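PDB 7JZK: LAIR1 ecotodomain from MGD21 antibody from Homo sapiens, which is the immunoglobulin-like LAIR1 domain inserted into an antibody and binds the V2 domain of a Plasmodium RIFIN, probably giving that antibody its recognition of the parasite protein. Local coordinates for residues I8-G13 with D91-V96; F24-P29 with F76-Y81; G28-Q33 with V51-P56; Q33-E38 with S59-R64. All blocks are in the same frame, centred on the assembly; numbering follows the deposited sequence.

Contact 1 (I8-G13 with D91-V96); sequences ISAEPG and DYLELV
Along one border of this immunoglobulin beta sandwich, an outer strand of one sheet, 8-11, runs nearly parallel to strand 93-96 of the other, their segment axes at 18° and 8.3 Å apart at the closest. At that separation the backbones do not pair, and apolar side chains fill the gap. The tight part centres on L93. Its CG stands anti to the backbone N (chi1 -166°), and CD2 is thereby carried between two residues of the facing strand, with I8 CG1 at 3.6 Å from L93 CD2 and the methyl A10 CB at 3.8 Å from it. The same methyl also lies against F24, so L93 CD2 serves three neighbours at once. I8 and L93 cross obliquely, and branching at CB suits I8 because CG1 can meet L93 while CG2 turns to D91; the residue also touches F24, C26 and C78. A10 is small enough to admit the leucine methyl.

The looser side belongs to residues that turn from the gap. S9 points away and hydrogen-bonds through OG to R27, whereas D91 lies exposed with its carboxylate forming a salt bridge with R5. Beyond E11 the strand gives way to P12, entered through a cis peptide, and the two segments part. At the other end the backbone of D91 still takes part, since I8 CG2 rests 3.2 Å from the carbonyl oxygen D91 O.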
loop_
_atom_site.group_PDB
_atom_site.type_symbol
_atom_site.label_atom_id
_atom_site.label_comp_id
_atom_site.label_asym_id
_atom_site.label_seq_id
_atom_site.Cartn_x
_atom_site.Cartn_y
_atom_site.Cartn_z
ATOM N N ILE A 8 -1.040 -17.125 -12.830
ATOM C CA ILE A 8 -0.537 -17.264 -11.471
ATOM C C ILE A 8 -0.473 -18.747 -11.164
ATOM O O ILE A 8 -1.405 -19.488 -11.496
ATOM C CB ILE A 8 -1.448 -16.520 -10.459
ATOM C CG1 ILE A 8 -1.127 -16.858 -9.003
ATOM C CG2 ILE A 8 -2.921 -16.761 -10.714
ATOM C CD1 ILE A 8 0.123 -16.268 -8.470
ATOM N N SER A 9 0.622 -19.173 -10.531
ATOM C CA SER A 9 0.762 -20.548 -10.063
ATOM C C SER A 9 1.401 -20.514 -8.681
ATOM O O SER A 9 1.996 -19.514 -8.290
ATOM C CB SER A 9 1.594 -21.419 -11.027
ATOM O OG SER A 9 2.625 -20.668 -11.662
ATOM N N ALA A 10 1.269 -21.616 -7.937
ATOM C CA ALA A 10 1.847 -21.739 -6.606
ATOM C C ALA A 10 2.692 -22.998 -6.516
ATOM O O ALA A 10 2.274 -24.068 -6.965
ATOM C CB ALA A 10 0.765 -21.788 -5.522
ATOM N N GLU A 11 3.870 -22.860 -5.906
ATOM C CA GLU A 11 4.813 -23.954 -5.737
ATOM C C GLU A 11 5.184 -24.063 -4.263
ATOM O O GLU A 11 5.593 -23.058 -3.650
ATOM C CB GLU A 11 6.068 -23.702 -6.582
ATOM C CG GLU A 11 5.762 -23.192 -7.992
ATOM C CD GLU A 11 7.006 -22.788 -8.753
ATOM O OE1 GLU A 11 6.901 -22.517 -9.973
ATOM O OE2 GLU A 11 8.090 -22.733 -8.134
ATOM N N PRO A 12 5.126 -25.260 -3.668
ATOM C CA PRO A 12 4.853 -26.542 -4.326
ATOM C C PRO A 12 3.380 -26.828 -4.602
ATOM O O PRO A 12 3.106 -27.920 -5.077
ATOM C CB PRO A 12 5.393 -27.565 -3.324
ATOM C CG PRO A 12 5.186 -26.887 -1.966
ATOM C CD PRO A 12 5.378 -25.413 -2.217
ATOM N N GLY A 13 2.455 -25.937 -4.264
ATOM C CA GLY A 13 1.058 -26.241 -4.507
ATOM C C GLY A 13 0.127 -25.269 -3.810
ATOM O O GLY A 13 0.550 -24.283 -3.209
ATOM N N ASP A 91 -6.753 -14.928 -13.367
ATOM C CA ASP A 91 -7.743 -15.572 -12.523
ATOM C C ASP A 91 -7.210 -15.695 -11.097
ATOM O O ASP A 91 -5.997 -15.748 -10.880
ATOM C CB ASP A 91 -8.088 -16.956 -13.074
ATOM C CG ASP A 91 -9.276 -16.914 -14.017
ATOM O OD1 ASP A 91 -9.551 -15.824 -14.569
ATOM O OD2 ASP A 91 -9.930 -17.964 -14.224
ATOM N N TYR A 92 -8.127 -15.720 -10.122
ATOM C CA TYR A 92 -7.752 -15.910 -8.725
ATOM C C TYR A 92 -7.326 -17.345 -8.476
ATOM O O TYR A 92 -7.853 -18.287 -9.063
ATOM C CB TYR A 92 -8.914 -15.576 -7.769
ATOM C CG TYR A 92 -9.111 -14.096 -7.519
ATOM C CD1 TYR A 92 -10.154 -13.417 -8.118
ATOM C CD2 TYR A 92 -8.240 -13.373 -6.730
ATOM C CE1 TYR A 92 -10.339 -12.058 -7.930
ATOM C CE2 TYR A 92 -8.417 -12.003 -6.527
ATOM C CZ TYR A 92 -9.472 -11.351 -7.133
ATOM O OH TYR A 92 -9.690 -10.000 -6.980
ATOM N N LEU A 93 -6.411 -17.492 -7.535
ATOM C CA LEU A 93 -5.851 -18.750 -7.076
ATOM C C LEU A 93 -6.107 -18.825 -5.577
ATOM O O LEU A 93 -5.799 -17.866 -4.857
ATOM C CB LEU A 93 -4.345 -18.766 -7.333
ATOM C CG LEU A 93 -3.526 -20.045 -7.253
ATOM C CD1 LEU A 93 -3.773 -20.875 -8.489
ATOM C CD2 LEU A 93 -2.050 -19.719 -7.103
ATOM N N GLU A 94 -6.680 -19.937 -5.096
ATOM C CA GLU A 94 -6.965 -20.100 -3.672
ATOM C C GLU A 94 -5.826 -20.851 -2.993
ATOM O O GLU A 94 -5.503 -21.977 -3.371
ATOM C CB GLU A 94 -8.267 -20.851 -3.414
ATOM C CG GLU A 94 -8.692 -20.853 -1.926
ATOM C CD GLU A 94 -9.943 -21.678 -1.682
ATOM O OE1 GLU A 94 -10.821 -21.244 -0.920
ATOM O OE2 GLU A 94 -10.068 -22.766 -2.278
ATOM N N LEU A 95 -5.250 -20.244 -1.965
ATOM C CA LEU A 95 -4.236 -20.874 -1.139
ATOM C C LEU A 95 -4.924 -21.464 0.079
ATOM O O LEU A 95 -5.634 -20.755 0.801
ATOM C CB LEU A 95 -3.166 -19.869 -0.711
ATOM C CG LEU A 95 -2.284 -20.344 0.447
ATOM C CD1 LEU A 95 -1.382 -21.466 -0.028
ATOM C CD2 LEU A 95 -1.467 -19.209 1.024
ATOM N N VAL A 96 -4.722 -22.756 0.294
ATOM C CA VAL A 96 -5.271 -23.462 1.435
ATOM C C VAL A 96 -4.106 -23.802 2.342
ATOM O O VAL A 96 -3.085 -24.319 1.873
ATOM C CB VAL A 96 -6.036 -24.722 0.996
ATOM C CG1 VAL A 96 -6.592 -25.462 2.218
ATOM C CG2 VAL A 96 -7.157 -24.329 0.053
#

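Contact 2 (F24-P29 with F76-Y81); sequences FVCRGP and FRCIYY
Strands 24-28 and 76-81 lie in different sheets of the immunoglobulin fold and run the same way, with segment axes 36° apart and 7.4 Å at closest approach. The canonical disulfide of the fold spans them: C26 SG and C78 SG are bonded at 2.0 Å, with a chi3 of -75°. Both CB atoms point across the gap, and with each SG anti to its own carbonyl carbon the sulfurs meet between the strands, C26 CA and C78 CA lying 5.9 Å apart. Cysteine suits both places because a short covalent bridge can tie sheets that share no backbone pairing here.

Toward one end, the F24 and F76 rings overlap obliquely, planes at 31°, with F24 CZ over the face of F76 and 3.3 Å from F76 CD1. Toward the other, P29 and Y80 meet tip to tip. P29 CD sits over the tyrosine ring, 3.2 Å from Y80 CZ, while Y80 OH hydrogen-bonds to P4 O. G28, without a side chain, leaves the Y80 ring its place beside the backbone.

Around this core, strand 24-28 pairs with 7-11 and 58-65, and 76-81 lies between 34-38 and 85-97; F76, I79 and Y81 also reach the RIFIN chain.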
loop_
_atom_site.group_PDB
_atom_site.type_symbol
_atom_site.label_atom_id
_atom_site.label_comp_id
_atom_site.label_asym_id
_atom_site.label_seq_id
_atom_site.Cartn_x
_atom_site.Cartn_y
_atom_site.Cartn_z
ATOM N N PHE A 24 4.305 -17.858 -5.052
ATOM C CA PHE A 24 3.423 -17.509 -6.155
ATOM C C PHE A 24 4.285 -17.036 -7.308
ATOM O O PHE A 24 5.091 -16.116 -7.145
ATOM C CB PHE A 24 2.443 -16.406 -5.743
ATOM C CG PHE A 24 1.521 -16.809 -4.639
ATOM C CD1 PHE A 24 1.807 -16.482 -3.334
ATOM C CD2 PHE A 24 0.399 -17.562 -4.907
ATOM C CE1 PHE A 24 0.981 -16.875 -2.310
ATOM C CE2 PHE A 24 -0.442 -17.949 -3.895
ATOM C CZ PHE A 24 -0.145 -17.612 -2.587
ATOM N N VAL A 25 4.087 -17.649 -8.469
ATOM C CA VAL A 25 4.821 -17.353 -9.697
ATOM C C VAL A 25 3.852 -16.700 -10.669
ATOM O O VAL A 25 2.826 -17.294 -11.038
ATOM C CB VAL A 25 5.449 -18.614 -10.313
ATOM C CG1 VAL A 25 6.336 -18.242 -11.497
ATOM C CG2 VAL A 25 6.233 -19.400 -9.259
ATOM N N CYS A 26 4.159 -15.463 -11.033
ATOM C CA CYS A 26 3.379 -14.678 -11.970
ATOM C C CYS A 26 4.100 -14.655 -13.308
ATOM O O CYS A 26 5.288 -14.316 -13.368
ATOM C CB CYS A 26 3.196 -13.259 -11.445
ATOM S SG CYS A 26 2.199 -13.154 -9.981
ATOM N N ARG A 27 3.401 -15.037 -14.368
ATOM C CA ARG A 27 3.995 -15.099 -15.696
ATOM C C ARG A 27 3.237 -14.217 -16.664
ATOM O O ARG A 27 2.000 -14.207 -16.676
ATOM C CB ARG A 27 4.067 -16.524 -16.215
ATOM C CG ARG A 27 5.236 -17.273 -15.613
ATOM C CD ARG A 27 5.450 -18.597 -16.288
ATOM N NE ARG A 27 5.730 -19.679 -15.341
ATOM C CZ ARG A 27 4.851 -20.222 -14.503
ATOM N NH1 ARG A 27 5.235 -21.207 -13.697
ATOM N NH2 ARG A 27 3.597 -19.782 -14.446
ATOM N N GLY A 28 4.009 -13.470 -17.450
ATOM C CA GLY A 28 3.496 -12.631 -18.501
ATOM C C GLY A 28 4.430 -12.597 -19.707
ATOM O O GLY A 28 5.286 -13.480 -19.909
ATOM N N PRO A 29 4.243 -11.589 -20.554
ATOM C CA PRO A 29 5.066 -11.444 -21.758
ATOM C C PRO A 29 6.429 -10.859 -21.401
ATOM O O PRO A 29 6.699 -10.520 -20.248
ATOM C CB PRO A 29 4.249 -10.473 -22.617
ATOM C CG PRO A 29 3.563 -9.592 -21.583
ATOM C CD PRO A 29 3.242 -10.517 -20.433
ATOM N N PHE A 76 -5.309 -14.997 -4.384
ATOM C CA PHE A 76 -4.182 -14.245 -4.931
ATOM C C PHE A 76 -4.319 -14.197 -6.450
ATOM O O PHE A 76 -4.848 -15.125 -7.058
ATOM C CB PHE A 76 -2.805 -14.870 -4.591
ATOM C CG PHE A 76 -2.497 -14.932 -3.110
ATOM C CD1 PHE A 76 -2.976 -15.985 -2.330
ATOM C CD2 PHE A 76 -1.714 -13.948 -2.496
ATOM C CE1 PHE A 76 -2.688 -16.052 -0.974
ATOM C CE2 PHE A 76 -1.418 -14.015 -1.139
ATOM C CZ PHE A 76 -1.909 -15.065 -0.376
ATOM N N ARG A 77 -3.832 -13.121 -7.075
ATOM C CA ARG A 77 -3.858 -13.053 -8.538
ATOM C C ARG A 77 -2.784 -12.082 -9.013
ATOM O O ARG A 77 -2.271 -11.276 -8.240
ATOM C CB ARG A 77 -5.233 -12.642 -9.066
ATOM C CG ARG A 77 -5.488 -11.153 -9.046
ATOM C CD ARG A 77 -6.889 -10.880 -9.494
ATOM N NE ARG A 77 -7.260 -9.478 -9.331
ATOM C CZ ARG A 77 -8.426 -8.975 -9.744
ATOM N NH1 ARG A 77 -9.320 -9.763 -10.340
ATOM N NH2 ARG A 77 -8.699 -7.688 -9.582
ATOM N N CYS A 78 -2.441 -12.165 -10.290
ATOM C CA CYS A 78 -1.361 -11.351 -10.824
ATOM C C CYS A 78 -1.893 -10.299 -11.779
ATOM O O CYS A 78 -2.951 -10.449 -12.399
ATOM C CB CYS A 78 -0.298 -12.186 -11.554
ATOM S SG CYS A 78 0.328 -13.626 -10.640
ATOM N N ILE A 79 -1.147 -9.209 -11.861
ATOM C CA ILE A 79 -1.395 -8.205 -12.879
ATOM C C ILE A 79 -0.052 -7.565 -13.175
ATOM O O ILE A 79 0.807 -7.459 -12.302
ATOM C CB ILE A 79 -2.459 -7.181 -12.423
ATOM C CG1 ILE A 79 -2.831 -6.221 -13.552
ATOM C CG2 ILE A 79 -1.981 -6.420 -11.225
ATOM C CD1 ILE A 79 -3.902 -5.254 -13.154
ATOM N N TYR A 80 0.169 -7.187 -14.418
ATOM C CA TYR A 80 1.465 -6.627 -14.732
ATOM C C TYR A 80 1.274 -5.328 -15.482
ATOM O O TYR A 80 0.201 -5.046 -16.026
ATOM C CB TYR A 80 2.341 -7.594 -15.531
ATOM C CG TYR A 80 1.836 -7.916 -16.911
ATOM C CD1 TYR A 80 1.080 -9.054 -17.135
ATOM C CD2 TYR A 80 2.141 -7.102 -17.999
ATOM C CE1 TYR A 80 0.630 -9.363 -18.376
ATOM C CE2 TYR A 80 1.685 -7.399 -19.244
ATOM C CZ TYR A 80 0.928 -8.529 -19.435
ATOM O OH TYR A 80 0.468 -8.842 -20.701
ATOM N N TYR A 81 2.323 -4.523 -15.455
ATOM C CA TYR A 81 2.332 -3.217 -16.092
ATOM C C TYR A 81 3.336 -3.232 -17.228
ATOM O O TYR A 81 4.496 -3.570 -17.021
ATOM C CB TYR A 81 2.675 -2.112 -15.075
ATOM C CG TYR A 81 2.437 -0.695 -15.588
ATOM C CD1 TYR A 81 1.178 -0.134 -15.583
ATOM C CD2 TYR A 81 3.477 0.084 -16.086
ATOM C CE1 TYR A 81 0.960 1.159 -16.075
ATOM C CE2 TYR A 81 3.254 1.378 -16.571
ATOM C CZ TYR A 81 2.004 1.902 -16.556
ATOM O OH TYR A 81 1.800 3.179 -17.012
#

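Contact 3 (G28-Q33 with V51-P56); sequences GPVGVQ and VSQTSP
V30 lays its CG2 methyl against the backbone of the opposite segment, 3.1 Å from P56 O, and across Q53 CG, which is 3.9 Å from V30 CG2. With V30 CG1 anti to the backbone N (chi1 156°), that methyl lies 3.9 Å from Q53 OE1. An extended glutamine suits this exposed place, where its CG methylene packs on the valine and its amide stays at the surface.

Two residues on, V32 and V51 cross at about a right angle, and their CG1 methyls meet at 4.0 Å. V51 CG2, lodged between its own backbone N and carbonyl carbon, comes 3.0 Å from V32 O. Branching at CB gives V51 one methyl for V32 CG1 and a second for V32 O. G31, between the valines, has a phi of 91°, at which a side chain would press on the preceding carbonyl.

In this immunoglobulin domain the contact joins loop 28-33, which links the two sheets, to the outer strand 52-55. T54 and S55 form a classic beta bulge opposite E58 on strand 58-65; V51 also packs on A61 of that strand, and V32 on S59 and on Y80 of strand 74-82.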
loop_
_atom_site.group_PDB
_atom_site.type_symbol
_atom_site.label_atom_id
_atom_site.label_comp_id
_atom_site.label_asym_id
_atom_site.label_seq_id
_atom_site.Cartn_x
_atom_site.Cartn_y
_atom_site.Cartn_z
ATOM N N GLY A 28 4.009 -13.470 -17.450
ATOM C CA GLY A 28 3.496 -12.631 -18.501
ATOM C C GLY A 28 4.430 -12.597 -19.707
ATOM O O GLY A 28 5.286 -13.480 -19.909
ATOM N N PRO A 29 4.243 -11.589 -20.554
ATOM C CA PRO A 29 5.066 -11.444 -21.758
ATOM C C PRO A 29 6.429 -10.859 -21.401
ATOM O O PRO A 29 6.699 -10.520 -20.248
ATOM C CB PRO A 29 4.249 -10.473 -22.617
ATOM C CG PRO A 29 3.563 -9.592 -21.583
ATOM C CD PRO A 29 3.242 -10.517 -20.433
ATOM N N VAL A 30 7.312 -10.787 -22.405
ATOM C CA VAL A 30 8.634 -10.192 -22.216
ATOM C C VAL A 30 8.496 -8.694 -22.054
ATOM O O VAL A 30 7.646 -8.060 -22.688
ATOM C CB VAL A 30 9.567 -10.557 -23.386
ATOM C CG1 VAL A 30 10.707 -9.534 -23.538
ATOM C CG2 VAL A 30 10.141 -11.958 -23.191
ATOM N N GLY A 31 9.325 -8.121 -21.189
ATOM C CA GLY A 31 9.310 -6.693 -20.998
ATOM C C GLY A 31 8.390 -6.200 -19.912
ATOM O O GLY A 31 8.090 -5.000 -19.880
ATOM N N VAL A 32 7.921 -7.079 -19.022
ATOM C CA VAL A 32 7.110 -6.605 -17.911
ATOM C C VAL A 32 7.949 -5.647 -17.083
ATOM O O VAL A 32 9.071 -5.971 -16.678
ATOM C CB VAL A 32 6.619 -7.778 -17.047
ATOM C CG1 VAL A 32 5.967 -7.244 -15.780
ATOM C CG2 VAL A 32 5.654 -8.657 -17.810
ATOM N N GLN A 33 7.416 -4.452 -16.839
ATOM C CA GLN A 33 8.095 -3.536 -15.931
ATOM C C GLN A 33 7.834 -3.919 -14.487
ATOM O O GLN A 33 8.774 -4.095 -13.707
ATOM C CB GLN A 33 7.629 -2.115 -16.179
ATOM C CG GLN A 33 7.680 -1.731 -17.621
ATOM C CD GLN A 33 7.387 -0.278 -17.795
ATOM O OE1 GLN A 33 7.499 0.512 -16.845
ATOM N NE2 GLN A 33 6.985 0.098 -19.000
ATOM N N VAL A 51 11.866 -8.692 -12.438
ATOM C CA VAL A 51 11.214 -9.628 -13.348
ATOM C C VAL A 51 12.300 -10.303 -14.168
ATOM O O VAL A 51 13.133 -9.628 -14.784
ATOM C CB VAL A 51 10.197 -8.918 -14.263
ATOM C CG1 VAL A 51 8.965 -8.474 -13.466
ATOM C CG2 VAL A 51 10.834 -7.703 -14.913
ATOM N N SER A 52 12.316 -11.628 -14.163
ATOM C CA SER A 52 13.364 -12.359 -14.854
ATOM C C SER A 52 12.779 -12.909 -16.147
ATOM O O SER A 52 11.775 -13.630 -16.127
ATOM C CB SER A 52 13.947 -13.473 -13.979
ATOM O OG SER A 52 12.962 -14.078 -13.166
ATOM N N GLN A 53 13.386 -12.535 -17.269
ATOM C CA GLN A 53 12.958 -13.030 -18.573
ATOM C C GLN A 53 13.462 -14.457 -18.718
ATOM O O GLN A 53 14.661 -14.680 -18.882
ATOM C CB GLN A 53 13.500 -12.142 -19.682
ATOM C CG GLN A 53 13.260 -12.703 -21.029
ATOM C CD GLN A 53 14.019 -11.957 -22.078
ATOM O OE1 GLN A 53 14.069 -10.725 -22.067
ATOM N NE2 GLN A 53 14.624 -12.694 -23.001
ATOM N N THR A 54 12.560 -15.432 -18.647
ATOM C CA THR A 54 13.011 -16.817 -18.716
ATOM C C THR A 54 13.283 -17.263 -20.151
ATOM O O THR A 54 14.290 -17.928 -20.418
ATOM C CB THR A 54 11.966 -17.728 -18.071
ATOM O OG1 THR A 54 10.886 -17.926 -18.987
ATOM C CG2 THR A 54 11.410 -17.076 -16.823
ATOM N N SER A 55 12.405 -16.885 -21.071
ATOM C CA SER A 55 12.406 -17.253 -22.478
ATOM C C SER A 55 12.182 -16.004 -23.305
ATOM O O SER A 55 11.786 -14.964 -22.772
ATOM C CB SER A 55 11.322 -18.301 -22.773
ATOM O OG SER A 55 11.315 -19.287 -21.758
ATOM N N PRO A 56 12.474 -16.049 -24.613
ATOM C CA PRO A 56 12.284 -14.848 -25.452
ATOM C C PRO A 56 10.855 -14.339 -25.503
ATOM O O PRO A 56 10.642 -13.231 -26.018
ATOM C CB PRO A 56 12.757 -15.297 -26.844
ATOM C CG PRO A 56 12.775 -16.788 -26.795
ATOM C CD PRO A 56 13.047 -17.171 -25.380
#

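Contact 4 (Q33-E38 with S59-R64); sequences QTFRLE and SEARFR
Strands 34-38 and 59-64 cross at 41° between their N-to-C directions, 8.1 Å apart at the closest point of the segment axes, one in each sheet of the immunoglobulin beta sandwich. Alternation of side chains puts F35, L37, A61 and F63 into the space between the sheets, where rings and aliphatic branches are the natural filling.

F35 brings its ring alongside A61, with CD1 3.4 Å from A61 CB; alanine is small enough to let the ring approach the backbone there. Further along the ring, S59 O lies near the plane at its edge. L37 and F63 slide past each other in opposite directions. The leucine CG is anti to the backbone N (chi1 171°), and L37 CB stands over the face of F63, 3.6 Å from the ring centroid and 2° off the normal, a well-centred CH-pi contact. L37 CD2 reaches past it to F63 CB at 3.5 Å.

Away from the core the chemistry changes to charge. R36, buried under RIFIN, forms a salt bridge with D47 and a cation-pi contact with Y45. E60 OE1 sits above the guanidinium plane of R62, a charge pairing without a directed N-H; R62 has a second salt bridge with E11. The RIFIN chain packs on R36, L37, E38 and F63. In the core, the F63 ring turns its edge, at CZ, to F35 O, 3.8 Å away and in plane.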
loop_
_atom_site.group_PDB
_atom_site.type_symbol
_atom_site.label_atom_id
_atom_site.label_comp_id
_atom_site.label_asym_id
_atom_site.label_seq_id
_atom_site.Cartn_x
_atom_site.Cartn_y
_atom_site.Cartn_z
ATOM N N GLN A 33 7.416 -4.452 -16.839
ATOM C CA GLN A 33 8.095 -3.536 -15.931
ATOM C C GLN A 33 7.834 -3.919 -14.487
ATOM O O GLN A 33 8.774 -4.095 -13.707
ATOM C CB GLN A 33 7.629 -2.115 -16.179
ATOM C CG GLN A 33 7.680 -1.731 -17.621
ATOM C CD GLN A 33 7.387 -0.278 -17.795
ATOM O OE1 GLN A 33 7.499 0.512 -16.845
ATOM N NE2 GLN A 33 6.985 0.098 -19.000
ATOM N N THR A 34 6.566 -4.112 -14.133
ATOM C CA THR A 34 6.222 -4.430 -12.760
ATOM C C THR A 34 5.181 -5.539 -12.733
ATOM O O THR A 34 4.209 -5.512 -13.494
ATOM C CB THR A 34 5.658 -3.204 -12.028
ATOM O OG1 THR A 34 6.456 -2.052 -12.313
ATOM C CG2 THR A 34 5.750 -3.429 -10.572
ATOM N N PHE A 35 5.379 -6.492 -11.833
ATOM C CA PHE A 35 4.359 -7.462 -11.470
ATOM C C PHE A 35 3.756 -7.056 -10.131
ATOM O O PHE A 35 4.495 -6.733 -9.196
ATOM C CB PHE A 35 4.963 -8.853 -11.334
ATOM C CG PHE A 35 4.646 -9.745 -12.463
ATOM C CD1 PHE A 35 5.639 -10.151 -13.333
ATOM C CD2 PHE A 35 3.347 -10.135 -12.693
ATOM C CE1 PHE A 35 5.339 -10.975 -14.406
ATOM C CE2 PHE A 35 3.037 -10.944 -13.745
ATOM C CZ PHE A 35 4.034 -11.374 -14.608
ATOM N N ARG A 36 2.427 -7.104 -10.022
ATOM C CA ARG A 36 1.721 -6.837 -8.773
ATOM C C ARG A 36 0.891 -8.058 -8.405
ATOM O O ARG A 36 0.044 -8.505 -9.198
ATOM C CB ARG A 36 0.816 -5.613 -8.903
ATOM C CG ARG A 36 -0.281 -5.470 -7.865
ATOM C CD ARG A 36 -0.926 -4.084 -7.963
ATOM N NE ARG A 36 0.053 -3.003 -7.858
ATOM C CZ ARG A 36 -0.253 -1.705 -7.930
ATOM N NH1 ARG A 36 -1.516 -1.319 -8.111
ATOM N NH2 ARG A 36 0.701 -0.787 -7.819
ATOM N N LEU A 37 1.109 -8.560 -7.189
ATOM C CA LEU A 37 0.392 -9.698 -6.638
ATOM C C LEU A 37 -0.684 -9.170 -5.709
ATOM O O LEU A 37 -0.370 -8.469 -4.740
ATOM C CB LEU A 37 1.338 -10.632 -5.900
ATOM C CG LEU A 37 0.677 -11.741 -5.101
ATOM C CD1 LEU A 37 0.189 -12.849 -6.038
ATOM C CD2 LEU A 37 1.742 -12.280 -4.162
ATOM N N GLU A 38 -1.922 -9.431 -6.088
ATOM C CA GLU A 38 -3.065 -8.880 -5.350
ATOM C C GLU A 38 -3.739 -9.959 -4.529
ATOM O O GLU A 38 -3.663 -11.118 -4.898
ATOM C CB GLU A 38 -4.074 -8.297 -6.330
ATOM C CG GLU A 38 -3.725 -6.956 -6.926
ATOM C CD GLU A 38 -4.850 -6.459 -7.813
ATOM O OE1 GLU A 38 -4.675 -5.445 -8.485
ATOM O OE2 GLU A 38 -5.901 -7.097 -7.820
ATOM N N SER A 59 8.210 -13.982 -19.281
ATOM C CA SER A 59 8.918 -13.484 -18.104
ATOM C C SER A 59 8.088 -13.753 -16.870
ATOM O O SER A 59 6.860 -13.895 -16.938
ATOM C CB SER A 59 9.246 -11.971 -18.172
ATOM O OG SER A 59 8.084 -11.161 -18.147
ATOM N N GLU A 60 8.770 -13.813 -15.736
ATOM C CA GLU A 60 8.091 -14.196 -14.523
ATOM C C GLU A 60 8.619 -13.381 -13.360
ATOM O O GLU A 60 9.664 -12.730 -13.442
ATOM C CB GLU A 60 8.264 -15.690 -14.234
ATOM C CG GLU A 60 9.607 -16.025 -13.633
ATOM C CD GLU A 60 9.705 -17.471 -13.182
ATOM O OE1 GLU A 60 10.547 -17.771 -12.301
ATOM O OE2 GLU A 60 8.928 -18.304 -13.699
ATOM N N ALA A 61 7.847 -13.416 -12.282
ATOM C CA ALA A 61 8.204 -12.792 -11.022
ATOM C C ALA A 61 7.702 -13.706 -9.923
ATOM O O ALA A 61 6.648 -14.336 -10.062
ATOM C CB ALA A 61 7.605 -11.396 -10.874
ATOM N N ARG A 62 8.455 -13.772 -8.831
ATOM C CA ARG A 62 8.171 -14.708 -7.761
ATOM C C ARG A 62 7.922 -13.946 -6.465
ATOM O O ARG A 62 8.689 -13.040 -6.118
ATOM C CB ARG A 62 9.359 -15.655 -7.609
ATOM C CG ARG A 62 9.620 -16.408 -8.891
ATOM C CD ARG A 62 10.526 -17.599 -8.716
ATOM N NE ARG A 62 9.766 -18.764 -9.132
ATOM C CZ ARG A 62 10.289 -19.904 -9.548
ATOM N NH1 ARG A 62 11.607 -20.053 -9.616
ATOM N NH2 ARG A 62 9.478 -20.894 -9.903
ATOM N N PHE A 63 6.863 -14.321 -5.745
ATOM C CA PHE A 63 6.534 -13.753 -4.435
ATOM C C PHE A 63 6.497 -14.922 -3.468
ATOM O O PHE A 63 5.640 -15.800 -3.602
ATOM C CB PHE A 63 5.183 -13.027 -4.446
ATOM C CG PHE A 63 5.045 -11.991 -5.535
ATOM C CD1 PHE A 63 4.715 -12.366 -6.836
ATOM C CD2 PHE A 63 5.224 -10.645 -5.262
ATOM C CE1 PHE A 63 4.590 -11.428 -7.826
ATOM C CE2 PHE A 63 5.094 -9.704 -6.264
ATOM C CZ PHE A 63 4.774 -10.105 -7.546
ATOM N N ARG A 64 7.415 -14.957 -2.506
ATOM C CA ARG A 64 7.569 -16.147 -1.682
ATOM C C ARG A 64 7.264 -15.843 -0.218
ATOM O O ARG A 64 7.816 -14.902 0.356
ATOM C CB ARG A 64 8.987 -16.688 -1.809
ATOM C CG ARG A 64 9.360 -17.611 -0.660
ATOM C CD ARG A 64 10.871 -17.875 -0.610
ATOM N NE ARG A 64 11.160 -18.672 0.574
ATOM C CZ ARG A 64 11.306 -19.993 0.560
ATOM N NH1 ARG A 64 11.546 -20.637 1.694
ATOM N NH2 ARG A 64 11.227 -20.670 -0.586
#

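Contacts 2 and 4 form the core, their centres about 5 Å apart, and each joins the two sheets: strands 22-28 and 58-65 are neighbours in one, 74-82 and 34-38 in the other. C26 and F35 pack together between them. Contact 2 is covalent and aromatic, contact 4 purely noncovalent. Contacts 1 and 3 lie at the surface, on opposite sides of the chain's centre. Both rely on aliphatic groups, but contact 1 also spans the two sheets, at their border, while contact 3 sets a loop against an edge strand. The salt bridge E11–R62 ties contact 1 to contact 4; the hydrogen bond P29 O–S59 OG ties in contacts 2 and 3, which share P29.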